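Local coordinates for anopheles gambiae adenosine kinase (PDB 3LOO), which phosphorylates the 5'-hydroxyl of adenosine to make AMP, probably with ATP as the usual phosphate donor, as a pfkB-family kinase, at residues A[85-90]-A[179-184]; A[185-188]-A[193-196]; A[189-194]-A[225-230]. All coordinates share one frame; numbering follows the deposited sequence.

From the N terminus, contact 1 comes first: it brings helix 82-94 against strand 179-183 and closes a loop of 88 residues. Contact 2 opens only after it has closed. It spans four intervening residues, folding the turn 185-188 onto 193-196 within the start of helix 187-203. Contact 3 starts on the stretch where contact 2 closes and ends at 225-230, so the two follow each other as linked loops; they share S193 and A194, and their centres lie about 5 Å apart. V182 CG1 lies 3.9 Å from A194 CB, joining strand 179-183 of contact 1 to the helix used by the other two. Together they tie the large sheet to helices on both its faces.

Contact 1: A[85-90]-A[179-184]; sequences NSLRVA and FFYVSG
S86 and L87, neighbours on one turn of helix 82-94, both reach the ring of Y181 on strand 179-183. The backbones stay well apart, the nearest CA pair being L87 and Y181 at 9.2 Å, and the side chains bridge the interval. Just before them, N85 turns to the nucleotide: its ND2 is hydrogen-bonded to O3E of the bound bis(adenosine)-5'-tetraphosphate and to OD2 of D317. S86 points its CB toward the strand, and that carbon meets Y181 CE2 at 4.1 Å, obliquely to the ring. The S86 hydroxyl is a junction: OG is hydrogen-bonded to the backbone O of D317 and also accepts a hydrogen bond from water 1, whose O lies 2.8 Å from S86 OG. The same water lies 2.5 Å from Y181 OH and in the plane of the phenol, and its two partners subtend about 111° at its oxygen, close to tetrahedral. Y181 OH thus has two polar partners, the water and N211 ND2. L87 supplies the apolar half: L87 CD1 comes to the edge of the same ring, near its plane, 4.3 Å from Y181 CD2. The tyrosine gets there because its CG is anti to the backbone N (chi1 -180°), which carries the ring out from the strand toward the helix. Further along, R88 makes a cation-pi contact with F355. Y181 also touches V320 of helix 315-328, as does S86, so helices 82-94 and 315-328 cover this face of the strand together, while strands 26-29 and 207-211 flank it in the sheet.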
loop_
_atom_site.group_PDB
_atom_site.type_symbol
_atom_site.label_atom_id
_atom_site.label_comp_id
_atom_site.label_asym_id
_atom_site.label_seq_id
_atom_site.Cartn_x
_atom_site.Cartn_y
_atom_site.Cartn_z
ATOM N N ASN A 85 2.872 -3.970 -4.650
ATOM C CA ASN A 85 2.434 -5.282 -4.187
ATOM C C ASN A 85 0.926 -5.479 -4.421
ATOM O O ASN A 85 0.502 -6.524 -4.893
ATOM C CB ASN A 85 2.610 -5.440 -2.666
ATOM C CG ASN A 85 4.052 -5.687 -2.220
ATOM O OD1 ASN A 85 4.919 -6.092 -2.995
ATOM N ND2 ASN A 85 4.307 -5.400 -0.936
ATOM N N SER A 86 0.131 -4.477 -4.026
ATOM C CA SER A 86 -1.318 -4.556 -4.147
ATOM C C SER A 86 -1.757 -4.693 -5.621
ATOM O O SER A 86 -2.617 -5.508 -5.953
ATOM C CB SER A 86 -1.967 -3.341 -3.469
ATOM O OG SER A 86 -1.905 -3.446 -2.041
ATOM N N LEU A 87 -1.170 -3.884 -6.496
ATOM C CA LEU A 87 -1.482 -3.973 -7.926
ATOM C C LEU A 87 -1.041 -5.321 -8.558
ATOM O O LEU A 87 -1.747 -5.862 -9.426
ATOM C CB LEU A 87 -0.919 -2.756 -8.672
ATOM C CG LEU A 87 -1.888 -1.589 -8.757
ATOM C CD1 LEU A 87 -2.402 -1.068 -7.426
ATOM C CD2 LEU A 87 -1.242 -0.431 -9.586
ATOM N N ARG A 88 0.068 -5.894 -8.079
ATOM C CA ARG A 88 0.517 -7.207 -8.552
ATOM C C ARG A 88 -0.473 -8.311 -8.123
ATOM O O ARG A 88 -0.852 -9.153 -8.949
ATOM C CB ARG A 88 1.964 -7.510 -8.101
ATOM C CG ARG A 88 3.058 -6.604 -8.764
ATOM C CD ARG A 88 4.471 -6.859 -8.150
ATOM N NE ARG A 88 4.709 -8.311 -8.153
ATOM C CZ ARG A 88 5.315 -9.010 -7.199
ATOM N NH1 ARG A 88 5.807 -8.426 -6.108
ATOM N NH2 ARG A 88 5.428 -10.325 -7.345
ATOM N N VAL A 89 -0.916 -8.271 -6.863
ATOM C CA VAL A 89 -1.953 -9.195 -6.385
ATOM C C VAL A 89 -3.272 -9.027 -7.153
ATOM O O VAL A 89 -3.837 -10.017 -7.610
ATOM C CB VAL A 89 -2.129 -9.146 -4.812
ATOM C CG1 VAL A 89 -3.364 -10.007 -4.306
ATOM C CG2 VAL A 89 -0.807 -9.549 -4.118
ATOM N N ALA A 90 -3.756 -7.785 -7.302
ATOM C CA ALA A 90 -4.922 -7.518 -8.125
ATOM C C ALA A 90 -4.829 -8.041 -9.587
ATOM O O ALA A 90 -5.801 -8.591 -10.117
ATOM C CB ALA A 90 -5.250 -6.008 -8.126
ATOM N N PHE A 179 -10.503 4.350 -11.258
ATOM C CA PHE A 179 -10.191 4.067 -9.831
ATOM C C PHE A 179 -8.746 4.494 -9.559
ATOM O O PHE A 179 -7.853 4.279 -10.413
ATOM C CB PHE A 179 -10.273 2.565 -9.514
ATOM C CG PHE A 179 -11.622 1.944 -9.805
ATOM C CD1 PHE A 179 -12.642 1.962 -8.845
ATOM C CD2 PHE A 179 -11.860 1.323 -11.043
ATOM C CE1 PHE A 179 -13.890 1.402 -9.130
ATOM C CE2 PHE A 179 -13.089 0.748 -11.329
ATOM C CZ PHE A 179 -14.114 0.791 -10.373
ATOM N N PHE A 180 -8.506 5.044 -8.365
ATOM C CA PHE A 180 -7.180 5.541 -7.989
ATOM C C PHE A 180 -6.849 5.028 -6.602
ATOM O O PHE A 180 -7.721 5.005 -5.716
ATOM C CB PHE A 180 -7.113 7.083 -8.006
ATOM C CG PHE A 180 -7.358 7.688 -9.358
ATOM C CD1 PHE A 180 -6.321 7.829 -10.269
ATOM C CD2 PHE A 180 -8.649 8.087 -9.731
ATOM C CE1 PHE A 180 -6.534 8.398 -11.525
ATOM C CE2 PHE A 180 -8.905 8.643 -11.005
ATOM C CZ PHE A 180 -7.841 8.794 -11.915
ATOM N N TYR A 181 -5.600 4.596 -6.432
ATOM C CA TYR A 181 -5.136 4.058 -5.157
ATOM C C TYR A 181 -3.759 4.629 -4.849
ATOM O O TYR A 181 -2.844 4.545 -5.682
ATOM C CB TYR A 181 -5.112 2.528 -5.153
ATOM C CG TYR A 181 -4.641 1.935 -3.853
ATOM C CD1 TYR A 181 -5.246 2.290 -2.628
ATOM C CD2 TYR A 181 -3.563 1.034 -3.824
ATOM C CE1 TYR A 181 -4.785 1.744 -1.397
ATOM C CE2 TYR A 181 -3.094 0.500 -2.632
ATOM C CZ TYR A 181 -3.714 0.851 -1.415
ATOM O OH TYR A 181 -3.267 0.303 -0.239
ATOM N N VAL A 182 -3.603 5.178 -3.644
ATOM C CA VAL A 182 -2.338 5.772 -3.221
ATOM C C VAL A 182 -2.031 5.314 -1.801
ATOM O O VAL A 182 -2.939 5.157 -1.012
ATOM C CB VAL A 182 -2.378 7.304 -3.284
ATOM C CG1 VAL A 182 -1.024 7.900 -2.890
ATOM C CG2 VAL A 182 -2.700 7.801 -4.726
ATOM N N SER A 183 -0.768 5.073 -1.473
ATOM C CA SER A 183 -0.433 4.686 -0.076
ATOM C C SER A 183 -0.117 5.952 0.715
ATOM O O SER A 183 0.314 6.954 0.136
ATOM C CB SER A 183 0.788 3.773 -0.031
ATOM O OG SER A 183 1.881 4.431 -0.663
ATOM N N GLY A 184 -0.305 5.914 2.031
ATOM C CA GLY A 184 0.253 6.996 2.874
ATOM C C GLY A 184 1.774 7.115 2.741
ATOM O O GLY A 184 2.326 8.220 2.833
HETATM O O HOH W 1 -1.220 -1.143 -0.681
#

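Contact 2: A[185-188]-A[193-196]; sequences FFFT and SALS. With B4P (bis(adenosine)-5'-tetraphosphate), chain D.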
loop_
_atom_site.group_PDB
_atom_site.type_symbol
_atom_site.label_atom_id
_atom_site.label_comp_id
_atom_site.label_asym_id
_atom_site.label_seq_id
_atom_site.Cartn_x
_atom_site.Cartn_y
_atom_site.Cartn_z
ATOM N N PHE A 185 2.459 5.990 2.506
ATOM C CA PHE A 185 3.895 5.979 2.174
ATOM C C PHE A 185 4.308 7.000 1.080
ATOM O O PHE A 185 5.386 7.614 1.146
ATOM C CB PHE A 185 4.293 4.576 1.699
ATOM C CG PHE A 185 4.328 3.526 2.791
ATOM C CD1 PHE A 185 4.906 3.803 4.050
ATOM C CD2 PHE A 185 3.850 2.240 2.535
ATOM C CE1 PHE A 185 5.003 2.824 5.029
ATOM C CE2 PHE A 185 3.913 1.226 3.525
ATOM C CZ PHE A 185 4.503 1.534 4.787
ATOM N N PHE A 186 3.457 7.138 0.057
ATOM C CA PHE A 186 3.729 8.042 -1.064
ATOM C C PHE A 186 3.709 9.518 -0.651
ATOM O O PHE A 186 4.257 10.366 -1.368
ATOM C CB PHE A 186 2.743 7.763 -2.245
ATOM C CG PHE A 186 3.041 8.526 -3.532
ATOM C CD1 PHE A 186 4.098 8.163 -4.369
ATOM C CD2 PHE A 186 2.210 9.570 -3.936
ATOM C CE1 PHE A 186 4.352 8.829 -5.579
ATOM C CE2 PHE A 186 2.439 10.247 -5.136
ATOM C CZ PHE A 186 3.511 9.879 -5.970
ATOM N N PHE A 187 3.087 9.829 0.486
ATOM C CA PHE A 187 3.121 11.223 1.021
ATOM C C PHE A 187 4.534 11.729 1.319
ATOM O O PHE A 187 4.811 12.939 1.191
ATOM C CB PHE A 187 2.265 11.382 2.271
ATOM C CG PHE A 187 0.786 11.208 2.048
ATOM C CD1 PHE A 187 0.273 10.577 0.898
ATOM C CD2 PHE A 187 -0.097 11.622 3.033
ATOM C CE1 PHE A 187 -1.098 10.399 0.754
ATOM C CE2 PHE A 187 -1.453 11.447 2.884
ATOM C CZ PHE A 187 -1.955 10.829 1.752
ATOM N N THR A 188 5.434 10.810 1.688
ATOM C CA THR A 188 6.854 11.147 1.906
ATOM C C THR A 188 7.412 11.744 0.627
ATOM O O THR A 188 8.230 12.678 0.650
ATOM C CB THR A 188 7.694 9.881 2.264
ATOM O OG1 THR A 188 7.111 9.244 3.387
ATOM C CG2 THR A 188 9.177 10.224 2.565
ATOM N N SER A 193 1.158 15.344 -5.603
ATOM C CA SER A 193 0.617 14.484 -6.677
ATOM C C SER A 193 -0.603 13.720 -6.188
ATOM O O SER A 193 -1.604 13.658 -6.898
ATOM C CB SER A 193 1.654 13.479 -7.194
ATOM O OG SER A 193 2.734 14.097 -7.824
ATOM N N ALA A 194 -0.526 13.165 -4.976
ATOM C CA ALA A 194 -1.634 12.363 -4.421
ATOM C C ALA A 194 -2.869 13.259 -4.296
ATOM O O ALA A 194 -3.978 12.842 -4.634
ATOM C CB ALA A 194 -1.282 11.783 -3.046
ATOM N N LEU A 195 -2.681 14.473 -3.765
ATOM C CA LEU A 195 -3.817 15.384 -3.570
ATOM C C LEU A 195 -4.430 15.828 -4.923
ATOM O O LEU A 195 -5.644 15.920 -5.088
ATOM C CB LEU A 195 -3.390 16.610 -2.739
ATOM C CG LEU A 195 -4.445 17.682 -2.496
ATOM C CD1 LEU A 195 -5.541 17.078 -1.670
ATOM C CD2 LEU A 195 -3.854 18.969 -1.821
ATOM N N SER A 196 -3.560 16.152 -5.864
ATOM C CA SER A 196 -3.985 16.612 -7.174
ATOM C C SER A 196 -4.859 15.513 -7.826
ATOM O O SER A 196 -5.939 15.773 -8.338
ATOM C CB SER A 196 -2.730 16.901 -7.971
ATOM O OG SER A 196 -3.056 17.131 -9.293
HETATM P PA B4P D . 4.051 -5.684 5.941
HETATM O O1A B4P D . 4.528 -7.107 5.694
HETATM O O2A B4P D . 4.666 -4.928 7.118
HETATM O O3A B4P D . 2.499 -5.814 6.333
HETATM P PB B4P D . 1.365 -5.067 5.498
HETATM O O1B B4P D . 1.208 -5.672 4.101
HETATM O O2B B4P D . 1.413 -3.557 5.663
HETATM O O3B B4P D . 0.310 -5.824 6.537
HETATM P PG B4P D . -0.744 -5.142 7.547
HETATM O O1G B4P D . -0.189 -4.984 8.921
HETATM O O2G B4P D . -1.206 -3.858 6.887
HETATM O O3G B4P D . -1.979 -6.161 7.571
HETATM P PD B4P D . -2.517 -7.145 8.730
HETATM O O1D B4P D . -1.341 -7.717 9.431
HETATM O O2D B4P D . -3.645 -6.533 9.512
HETATM O O5E B4P D . 4.139 -4.810 4.574
HETATM C C5E B4P D . 5.343 -5.057 3.882
HETATM C C4E B4P D . 5.583 -4.151 2.709
HETATM O O4E B4P D . 5.617 -2.769 3.067
HETATM C C3E B4P D . 6.962 -4.437 2.183
HETATM O O3E B4P D . 6.749 -5.199 0.978
HETATM C C2E B4P D . 7.554 -3.070 1.857
HETATM O O2E B4P D . 8.095 -2.942 0.536
HETATM C C1E B4P D . 6.386 -2.097 2.105
HETATM N N9A B4P D . 6.901 -0.830 2.655
HETATM C C8A B4P D . 7.505 -0.612 3.860
HETATM N N7A B4P D . 7.826 0.713 3.937
HETATM C C5A B4P D . 7.460 1.328 2.774
HETATM C C6A B4P D . 7.520 2.641 2.279
HETATM N N6A B4P D . 8.088 3.676 2.972
HETATM N N1A B4P D . 7.046 2.894 1.033
HETATM C C2A B4P D . 6.471 1.917 0.287
HETATM N N3A B4P D . 6.390 0.657 0.745
HETATM C C4A B4P D . 6.864 0.344 1.979
HETATM O O5F B4P D . -3.094 -8.307 7.789
HETATM C C5F B4P D . -3.907 -8.026 6.655
HETATM C C4F B4P D . -4.649 -9.320 6.323
HETATM O O4F B4P D . -3.761 -10.452 6.275
HETATM C C3F B4P D . -5.616 -9.694 7.433
HETATM O O3F B4P D . -6.809 -8.932 7.303
HETATM C C2F B4P D . -5.809 -11.180 7.203
HETATM O O2F B4P D . -6.788 -11.408 6.169
HETATM C C1F B4P D . -4.407 -11.637 6.758
HETATM N N9B B4P D . -3.682 -12.109 7.980
HETATM C C8B B4P D . -2.754 -11.415 8.668
HETATM N N7B B4P D . -2.306 -12.125 9.732
HETATM C C5B B4P D . -2.949 -13.311 9.752
HETATM C C6B B4P D . -2.941 -14.433 10.576
HETATM N N6B B4P D . -2.110 -14.457 11.649
HETATM N N1B B4P D . -3.750 -15.498 10.283
HETATM C C2B B4P D . -4.580 -15.478 9.210
HETATM N N3B B4P D . -4.641 -14.402 8.375
HETATM C C4B B4P D . -3.862 -13.297 8.598
#
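F186 and F187 both close on A194, about two turns further on in helix 187-203, but with different torsions and different parts of their rings. In F186 the ring carbon CG is anti to the backbone N (chi1 -173°), which swings the ring toward the helix. It approaches with its edge: F186 CE2 lies 3.9 Å from S193 CB, almost in the ring plane, and F186 CD2 is 4.2 Å from A194 CB. F187 has its CG beside the backbone N instead (chi1 -66°). Its CB leads off to one flank of the other segment, yet the far part of the ring turns back, and F187 CE1 ends 4.0 Å from A194 CB. The alanine methyl is met by the two rings from directions roughly at right angles. Each ring has a further aromatic partner, edge-to-face in both cases: F160 for F186 and F191 for F187. F185 faces the other way, to the adenine of bis(adenosine)-5'-tetraphosphate. The two planes are parallel to within about 5°, and C5A lies 3.4 Å above the centre of the phenyl ring; nearest of all, F185 CB is 3.3 Å from N1A. The turn includes a T188 N to F185 O bond of 3.2 Å, and S183 OG takes the N-H of F186. This places the contact at the head of the helix in the beta-alpha-beta unit of strand 179-183, helix 187-203 and strand 207-211. No hydrogen bond crosses between the segments; S193 OG is used locally by S190. The contact is therefore apolar and dispersive: F186 and F187 pack on the following helical turns, and F185 on the adenine.

Contact 3: A[189-194]-A[225-230]; sequences VSFESA and LEEIFP
A194 and I228 bring the backbones nearest, with CA atoms 8.2 Å apart, where the kinked first turns of helix 187-203 lie beside helix 222-228. The kink falls around 192-193, while S190 O still accepts the N-H of A194, and the hydroxyls S190 OG and S193 OG are hydrogen-bonded at 2.8 Å, though the proton could belong to either. F191 makes the largest single contribution. With CG anti to the backbone N (chi1 171°) its ring projects toward the neighbouring helix and meets it edge-on: I228 CB lies 3.9 Å from F191 CE1, near the ring plane, and the two side chains run past each other in opposite directions. These helices are neighbours on one side of the large, mostly parallel alpha/beta sheet that pfkB kinases share; helix 187-203 is the crossover between strands 179-183 and 207-211, and helix 222-228 leads on toward strand 234-238. I228 is turned to that sheet as well, touching F208 and M210. Its extended CG1 branch sends CD1 to the A194 peptide, 3.7 Å from A194 O and 4.0 Å from A194 CB. At the outer margin E227 stretches out fully, and E227 OE1 reaches F191 CE2 at 3.6 Å, in the ring plane, the carboxylate tilted 40° to the ring. E227 also touches a crystal neighbour, which may influence its pose. An oxygen at that edge faces the ring's slightly positive hydrogens, probably a mildly favourable electrostatic placement. At the 3-10 segment 229-230, L225 O accepts the N-H of F229 and also lies 3.2 Å above the plane of the F229 ring, offset toward its rim.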
loop_
_atom_site.group_PDB
_atom_site.type_symbol
_atom_site.label_atom_id
_atom_site.label_comp_id
_atom_site.label_asym_id
_atom_site.label_seq_id
_atom_site.Cartn_x
_atom_site.Cartn_y
_atom_site.Cartn_z
ATOM N N VAL A 189 6.938 11.223 -0.505
ATOM C CA VAL A 189 7.566 11.534 -1.773
ATOM C C VAL A 189 6.849 12.644 -2.548
ATOM O O VAL A 189 7.509 13.503 -3.112
ATOM C CB VAL A 189 7.706 10.256 -2.637
ATOM C CG1 VAL A 189 8.137 10.597 -4.003
ATOM C CG2 VAL A 189 8.700 9.278 -1.956
ATOM N N SER A 190 5.520 12.590 -2.624
ATOM C CA SER A 190 4.792 13.592 -3.400
ATOM C C SER A 190 3.360 13.663 -2.967
ATOM O O SER A 190 2.454 13.178 -3.682
ATOM C CB SER A 190 4.848 13.274 -4.920
ATOM O OG SER A 190 4.505 14.438 -5.675
ATOM N N PHE A 191 3.134 14.257 -1.801
ATOM C CA PHE A 191 1.774 14.481 -1.350
ATOM C C PHE A 191 0.992 15.313 -2.381
ATOM O O PHE A 191 -0.216 15.149 -2.540
ATOM C CB PHE A 191 1.718 15.175 0.034
ATOM C CG PHE A 191 0.331 15.598 0.421
ATOM C CD1 PHE A 191 -0.634 14.645 0.749
ATOM C CD2 PHE A 191 -0.029 16.952 0.426
ATOM C CE1 PHE A 191 -1.914 15.021 1.068
ATOM C CE2 PHE A 191 -1.325 17.340 0.765
ATOM C CZ PHE A 191 -2.260 16.384 1.081
ATOM N N GLU A 192 1.694 16.245 -3.012
ATOM C CA GLU A 192 1.115 17.195 -3.962
ATOM C C GLU A 192 0.492 16.415 -5.165
ATOM O O GLU A 192 -0.585 16.759 -5.648
ATOM C CB GLU A 192 2.273 18.078 -4.400
ATOM C CG GLU A 192 2.016 19.296 -5.221
ATOM C CD GLU A 192 3.212 19.569 -6.147
ATOM O OE1 GLU A 192 4.341 19.106 -5.847
ATOM O OE2 GLU A 192 3.016 20.209 -7.205
ATOM N N SER A 193 1.158 15.344 -5.603
ATOM C CA SER A 193 0.617 14.484 -6.677
ATOM C C SER A 193 -0.603 13.720 -6.188
ATOM O O SER A 193 -1.604 13.658 -6.898
ATOM C CB SER A 193 1.654 13.479 -7.194
ATOM O OG SER A 193 2.734 14.097 -7.824
ATOM N N ALA A 194 -0.526 13.165 -4.976
ATOM C CA ALA A 194 -1.634 12.363 -4.421
ATOM C C ALA A 194 -2.869 13.259 -4.296
ATOM O O ALA A 194 -3.978 12.842 -4.634
ATOM C CB ALA A 194 -1.282 11.783 -3.046
ATOM N N LEU A 225 -2.974 14.595 5.687
ATOM C CA LEU A 225 -4.009 13.628 5.867
ATOM C C LEU A 225 -5.382 14.300 5.975
ATOM O O LEU A 225 -6.351 13.909 5.294
ATOM C CB LEU A 225 -3.708 12.865 7.133
ATOM C CG LEU A 225 -3.914 11.369 7.172
ATOM C CD1 LEU A 225 -3.738 10.742 5.801
ATOM C CD2 LEU A 225 -2.922 10.802 8.195
ATOM N N GLU A 226 -5.452 15.328 6.816
ATOM C CA GLU A 226 -6.634 16.140 6.954
ATOM C C GLU A 226 -7.039 16.774 5.624
ATOM O O GLU A 226 -8.225 16.789 5.307
ATOM C CB GLU A 226 -6.392 17.264 7.971
ATOM C CG GLU A 226 -6.385 16.806 9.412
ATOM C CD GLU A 226 -6.682 17.961 10.372
ATOM O OE1 GLU A 226 -5.996 19.006 10.285
ATOM O OE2 GLU A 226 -7.645 17.838 11.150
ATOM N N GLU A 227 -6.076 17.349 4.896
ATOM C CA GLU A 227 -6.374 18.021 3.656
ATOM C C GLU A 227 -6.892 17.038 2.538
ATOM O O GLU A 227 -7.747 17.406 1.718
ATOM C CB GLU A 227 -5.150 18.813 3.153
ATOM C CG GLU A 227 -5.502 19.725 1.941
ATOM C CD GLU A 227 -4.342 20.541 1.385
ATOM O OE1 GLU A 227 -3.168 20.284 1.695
ATOM O OE2 GLU A 227 -4.602 21.465 0.605
ATOM N N ILE A 228 -6.406 15.794 2.529
ATOM C CA ILE A 228 -6.796 14.835 1.468
ATOM C C ILE A 228 -8.067 14.043 1.837
ATOM O O ILE A 228 -8.777 13.551 0.955
ATOM C CB ILE A 228 -5.632 13.859 1.098
ATOM C CG1 ILE A 228 -5.835 13.279 -0.320
ATOM C CG2 ILE A 228 -5.534 12.694 2.129
ATOM C CD1 ILE A 228 -4.522 12.650 -0.943
ATOM N N PHE A 229 -8.351 13.907 3.131
ATOM C CA PHE A 229 -9.482 13.121 3.563
ATOM C C PHE A 229 -10.854 13.396 2.913
ATOM O O PHE A 229 -11.579 12.431 2.690
ATOM C CB PHE A 229 -9.638 13.099 5.080
ATOM C CG PHE A 229 -8.869 11.989 5.744
ATOM C CD1 PHE A 229 -8.423 10.900 5.013
ATOM C CD2 PHE A 229 -8.565 12.053 7.102
ATOM C CE1 PHE A 229 -7.688 9.872 5.630
ATOM C CE2 PHE A 229 -7.848 11.022 7.732
ATOM C CZ PHE A 229 -7.408 9.931 6.995
ATOM N N PRO A 230 -11.215 14.676 2.604
ATOM C CA PRO A 230 -12.526 14.918 1.961
ATOM C C PRO A 230 -12.680 14.167 0.635
ATOM O O PRO A 230 -13.779 13.876 0.196
ATOM C CB PRO A 230 -12.503 16.452 1.695
ATOM C CG PRO A 230 -11.640 16.993 2.909
ATOM C CD PRO A 230 -10.512 15.953 2.905
#